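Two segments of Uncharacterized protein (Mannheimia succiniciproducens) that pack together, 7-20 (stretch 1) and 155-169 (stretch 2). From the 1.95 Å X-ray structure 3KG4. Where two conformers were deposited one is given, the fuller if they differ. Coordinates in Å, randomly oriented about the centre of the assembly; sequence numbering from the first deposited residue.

Stretch 1 7-20: IRLHIWGDYACFTR
Stretch 2 155-169: CMGVREFPAHFALID

How are the two stretches held in register? Strand 7-13 runs antiparallel to strand 164-167, their axes 154° apart and 4.6 Å at closest approach. L9 pairs with L167, H10 with A166, I11 with F165 and W12 with H164. H10 N donates to A166 O (2.8 Å) and A166 N to H10 O (2.9 Å); W12 N donates to H164 O (2.9 Å) and H164 N to W12 O (3.0 Å). Beyond them, I168 N reaches R8 O at 2.8 Å.

What does W12 cover? With chi1 p and chi2 95°, its indole lies across the neighbouring strand, on the sheet face of H10, H164 and A166. H164 CB sits over the five-membered ring, 3.7 Å from its centroid, while W12 CZ3 meets A166 CB at 3.9 Å.

Why does M156, at 111 Å², lose the most surface? Beyond the corner at D14, its extended neighbour A16 packs CB against M156 CB (3.6 Å), and C17 N donates to M156 O (3.0 Å). Its m, m side chain brings SD to 4.1 Å from I11 CD1 and 4.0 Å from F18 CZ, at that ring's edge.

How does F161 close the contact? A type I turn, V158 to F161, precedes its ring (chi1 m), whose face receives Y15 CB 3.6 Å from the centroid.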

# COMPACT_ATOMS: atom_id res chain seq x y z
N ILE A 7 7.38 -6.06 7.88
CA ILE A 7 6.41 -5.24 8.58
C ILE A 7 5.01 -5.49 8.06
O ILE A 7 4.83 -5.88 6.90
CB ILE A 7 6.75 -3.73 8.47
CG1 ILE A 7 6.58 -3.20 7.06
CG2 ILE A 7 8.19 -3.47 8.95
CD1 ILE A 7 5.12 -2.97 6.62
N ARG A 8 4.04 -5.25 8.94
CA ARG A 8 2.63 -5.19 8.61
C ARG A 8 2.05 -3.89 9.15
O ARG A 8 2.20 -3.55 10.35
CB ARG A 8 1.87 -6.37 9.22
CG ARG A 8 2.20 -7.69 8.58
CD ARG A 8 1.60 -8.82 9.36
NE ARG A 8 1.64 -10.06 8.62
CZ ARG A 8 1.25 -11.23 9.11
NH1 ARG A 8 0.80 -11.33 10.37
NH2 ARG A 8 1.30 -12.31 8.34
N LEU A 9 1.40 -3.16 8.25
CA LEU A 9 0.79 -1.87 8.56
C LEU A 9 -0.69 -1.93 8.17
O LEU A 9 -1.05 -2.21 7.02
CB LEU A 9 1.52 -0.72 7.83
CG LEU A 9 1.10 0.72 8.22
CD1 LEU A 9 1.64 1.12 9.62
CD2 LEU A 9 1.53 1.73 7.13
N HIS A 10 -1.54 -1.68 9.15
CA HIS A 10 -2.96 -1.53 8.96
C HIS A 10 -3.23 -0.09 8.53
O HIS A 10 -2.74 0.87 9.16
CB HIS A 10 -3.68 -1.84 10.29
CG HIS A 10 -5.18 -1.81 10.21
ND1 HIS A 10 -5.97 -1.53 11.29
CD2 HIS A 10 -6.02 -1.99 9.16
CE1 HIS A 10 -7.24 -1.58 10.93
NE2 HIS A 10 -7.30 -1.87 9.64
N ILE A 11 -3.91 0.08 7.40
CA ILE A 11 -4.27 1.42 6.91
C ILE A 11 -5.75 1.48 6.58
O ILE A 11 -6.34 0.49 6.17
CB ILE A 11 -3.40 1.85 5.68
CG1 ILE A 11 -3.64 0.92 4.46
CG2 ILE A 11 -1.93 1.90 6.09
CD1 ILE A 11 -2.88 1.34 3.15
N TRP A 12 -6.36 2.65 6.80
CA TRP A 12 -7.74 2.83 6.45
C TRP A 12 -8.05 4.30 6.16
O TRP A 12 -7.26 5.21 6.45
CB TRP A 12 -8.64 2.30 7.55
CG TRP A 12 -8.45 3.03 8.84
CD1 TRP A 12 -9.20 4.07 9.29
CD2 TRP A 12 -7.44 2.79 9.85
NE1 TRP A 12 -8.73 4.51 10.52
CE2 TRP A 12 -7.66 3.74 10.89
CE3 TRP A 12 -6.39 1.89 9.98
CZ2 TRP A 12 -6.86 3.79 12.05
CZ3 TRP A 12 -5.59 1.94 11.15
CH2 TRP A 12 -5.85 2.89 12.17
N GLY A 13 -9.22 4.52 5.59
CA GLY A 13 -9.65 5.87 5.19
C GLY A 13 -11.06 5.85 4.70
O GLY A 13 -11.54 4.84 4.21
N ASP A 14 -11.76 6.98 4.81
CA ASP A 14 -13.13 7.06 4.33
C ASP A 14 -13.17 7.07 2.81
O ASP A 14 -14.14 6.64 2.23
CB ASP A 14 -13.82 8.33 4.85
CG ASP A 14 -14.13 8.27 6.37
OD1 ASP A 14 -13.96 7.20 6.99
OD2 ASP A 14 -14.52 9.33 6.91
N TYR A 15 -12.12 7.62 2.20
CA TYR A 15 -11.95 7.70 0.73
C TYR A 15 -10.53 7.36 0.25
O TYR A 15 -9.53 7.55 0.99
CB TYR A 15 -12.29 9.10 0.24
CG TYR A 15 -13.69 9.52 0.53
CD1 TYR A 15 -14.76 9.02 -0.22
CD2 TYR A 15 -13.97 10.40 1.58
CE1 TYR A 15 -16.05 9.41 0.04
CE2 TYR A 15 -15.26 10.79 1.86
CZ TYR A 15 -16.30 10.30 1.08
OH TYR A 15 -17.58 10.69 1.35
N ALA A 16 -10.43 6.87 -0.98
CA ALA A 16 -9.13 6.60 -1.62
C ALA A 16 -9.26 6.77 -3.12
O ALA A 16 -10.29 6.50 -3.69
CB ALA A 16 -8.63 5.17 -1.32
N CYS A 17 -8.19 7.17 -3.75
CA CYS A 17 -8.16 7.26 -5.19
C CYS A 17 -6.79 6.88 -5.71
O CYS A 17 -5.84 7.68 -5.67
CB CYS A 17 -8.58 8.66 -5.68
SG CYS A 17 -8.81 8.62 -7.46
N PHE A 18 -6.68 5.63 -6.17
CA PHE A 18 -5.48 5.13 -6.79
C PHE A 18 -5.69 5.18 -8.29
O PHE A 18 -6.25 4.26 -8.92
CB PHE A 18 -5.20 3.71 -6.30
CG PHE A 18 -5.25 3.59 -4.84
CD1 PHE A 18 -4.25 4.15 -4.04
CD2 PHE A 18 -6.34 3.00 -4.21
CE1 PHE A 18 -4.33 4.06 -2.62
CE2 PHE A 18 -6.41 2.90 -2.84
CZ PHE A 18 -5.41 3.43 -2.04
N THR A 19 -5.27 6.29 -8.86
CA THR A 19 -5.76 6.67 -10.17
C THR A 19 -5.33 5.72 -11.30
O THR A 19 -4.17 5.40 -11.46
CB THR A 19 -5.29 8.12 -10.49
OG1 THR A 19 -5.77 8.99 -9.45
CG2 THR A 19 -5.82 8.56 -11.85
N ARG A 20 -6.30 5.26 -12.10
CA ARG A 20 -6.03 4.37 -13.24
C ARG A 20 -5.40 5.22 -14.37
O ARG A 20 -5.90 6.29 -14.70
CB ARG A 20 -7.29 3.66 -13.76
CG ARG A 20 -8.03 2.84 -12.71
CD ARG A 20 -9.20 2.01 -13.31
NE ARG A 20 -8.61 1.04 -14.23
CZ ARG A 20 -8.52 -0.27 -14.08
NH1 ARG A 20 -9.06 -0.93 -13.05
NH2 ARG A 20 -7.90 -0.95 -15.01
N CYS A 155 -1.09 9.24 2.42
CA CYS A 155 -2.35 9.49 1.76
C CYS A 155 -2.74 8.26 0.96
O CYS A 155 -1.90 7.44 0.61
CB CYS A 155 -2.29 10.73 0.87
SG CYS A 155 -1.36 10.56 -0.63
N MET A 156 -4.04 8.15 0.70
CA MET A 156 -4.60 7.06 -0.02
C MET A 156 -4.70 7.43 -1.49
O MET A 156 -5.78 7.61 -2.01
CB MET A 156 -5.97 6.75 0.55
CG MET A 156 -5.88 6.16 1.92
SD MET A 156 -5.32 4.42 1.84
CE MET A 156 -6.28 3.86 3.15
N GLY A 157 -3.55 7.56 -2.14
CA GLY A 157 -3.45 7.73 -3.58
C GLY A 157 -3.42 9.17 -4.06
O GLY A 157 -2.77 9.44 -5.06
N VAL A 158 -4.14 10.06 -3.42
CA VAL A 158 -4.07 11.49 -3.74
C VAL A 158 -4.01 12.28 -2.47
O VAL A 158 -4.55 11.89 -1.44
CB VAL A 158 -5.28 11.97 -4.61
CG1 VAL A 158 -5.26 11.28 -6.01
CG2 VAL A 158 -6.59 11.73 -3.88
N ARG A 159 -3.37 13.45 -2.55
CA ARG A 159 -3.07 14.25 -1.35
C ARG A 159 -4.28 14.56 -0.46
O ARG A 159 -4.16 14.59 0.75
CB ARG A 159 -2.31 15.55 -1.77
N GLU A 160 -5.45 14.74 -1.04
CA GLU A 160 -6.61 15.16 -0.26
C GLU A 160 -7.19 14.07 0.60
O GLU A 160 -8.07 14.35 1.41
CB GLU A 160 -7.71 15.72 -1.18
N PHE A 161 -6.73 12.82 0.44
CA PHE A 161 -7.31 11.71 1.19
C PHE A 161 -6.27 11.11 2.12
O PHE A 161 -5.47 10.29 1.69
CB PHE A 161 -7.79 10.60 0.23
CG PHE A 161 -8.93 10.99 -0.65
CD1 PHE A 161 -9.81 12.02 -0.30
CD2 PHE A 161 -9.18 10.27 -1.82
CE1 PHE A 161 -10.91 12.33 -1.12
CE2 PHE A 161 -10.25 10.60 -2.61
CZ PHE A 161 -11.12 11.64 -2.26
N PRO A 162 -6.31 11.47 3.42
CA PRO A 162 -5.27 10.92 4.27
C PRO A 162 -5.48 9.43 4.60
O PRO A 162 -6.63 8.94 4.69
CB PRO A 162 -5.31 11.81 5.53
CG PRO A 162 -6.60 12.48 5.54
CD PRO A 162 -7.30 12.25 4.19
N ALA A 163 -4.36 8.74 4.77
CA ALA A 163 -4.32 7.36 5.20
C ALA A 163 -4.01 7.36 6.70
O ALA A 163 -2.97 7.86 7.14
CB ALA A 163 -3.25 6.62 4.45
N HIS A 164 -4.96 6.88 7.48
CA HIS A 164 -4.74 6.56 8.88
C HIS A 164 -4.10 5.19 8.96
O HIS A 164 -4.34 4.34 8.10
CB HIS A 164 -6.04 6.55 9.60
CG HIS A 164 -6.76 7.85 9.51
ND1 HIS A 164 -8.08 7.95 9.11
CD2 HIS A 164 -6.33 9.12 9.71
CE1 HIS A 164 -8.44 9.23 9.10
NE2 HIS A 164 -7.39 9.96 9.46
N PHE A 165 -3.30 4.98 10.01
CA PHE A 165 -2.50 3.78 10.08
C PHE A 165 -2.19 3.33 11.50
O PHE A 165 -2.19 4.14 12.44
CB PHE A 165 -1.20 3.95 9.29
CG PHE A 165 -0.28 5.03 9.82
CD1 PHE A 165 0.53 4.81 10.93
CD2 PHE A 165 -0.20 6.27 9.18
CE1 PHE A 165 1.40 5.81 11.40
CE2 PHE A 165 0.65 7.28 9.65
CZ PHE A 165 1.46 7.04 10.75
N ALA A 166 -1.88 2.03 11.62
CA ALA A 166 -1.53 1.42 12.90
C ALA A 166 -0.61 0.23 12.59
O ALA A 166 -0.89 -0.56 11.65
CB ALA A 166 -2.78 0.98 13.64
N LEU A 167 0.52 0.14 13.27
CA LEU A 167 1.40 -0.99 13.09
C LEU A 167 0.65 -2.25 13.52
O LEU A 167 -0.16 -2.22 14.45
CB LEU A 167 2.70 -0.84 13.87
CG LEU A 167 3.79 -1.88 13.58
CD1 LEU A 167 4.51 -1.62 12.25
CD2 LEU A 167 4.80 -1.92 14.73
N ILE A 168 0.89 -3.34 12.82
CA ILE A 168 0.43 -4.64 13.28
C ILE A 168 1.74 -5.30 13.69
O ILE A 168 2.47 -5.80 12.86
CB ILE A 168 -0.29 -5.45 12.19
CG1 ILE A 168 -1.57 -4.74 11.73
CG2 ILE A 168 -0.56 -6.92 12.65
CD1 ILE A 168 -2.83 -5.33 12.29
N ASP A 169 2.08 -5.20 14.98
CA ASP A 169 3.36 -5.75 15.49
C ASP A 169 3.19 -7.25 15.58
O ASP A 169 2.11 -7.78 15.32
CB ASP A 169 3.68 -5.15 16.86
CG ASP A 169 5.15 -5.01 17.13
OD1 ASP A 169 6.00 -5.67 16.47
OD2 ASP A 169 5.45 -4.22 18.04
O HOH W 1 4.76 -5.01 11.77
O HOH W 2 1.20 -10.10 13.45
O HOH W 3 -9.15 8.80 3.26
O HOH W 4 -3.35 8.04 -7.45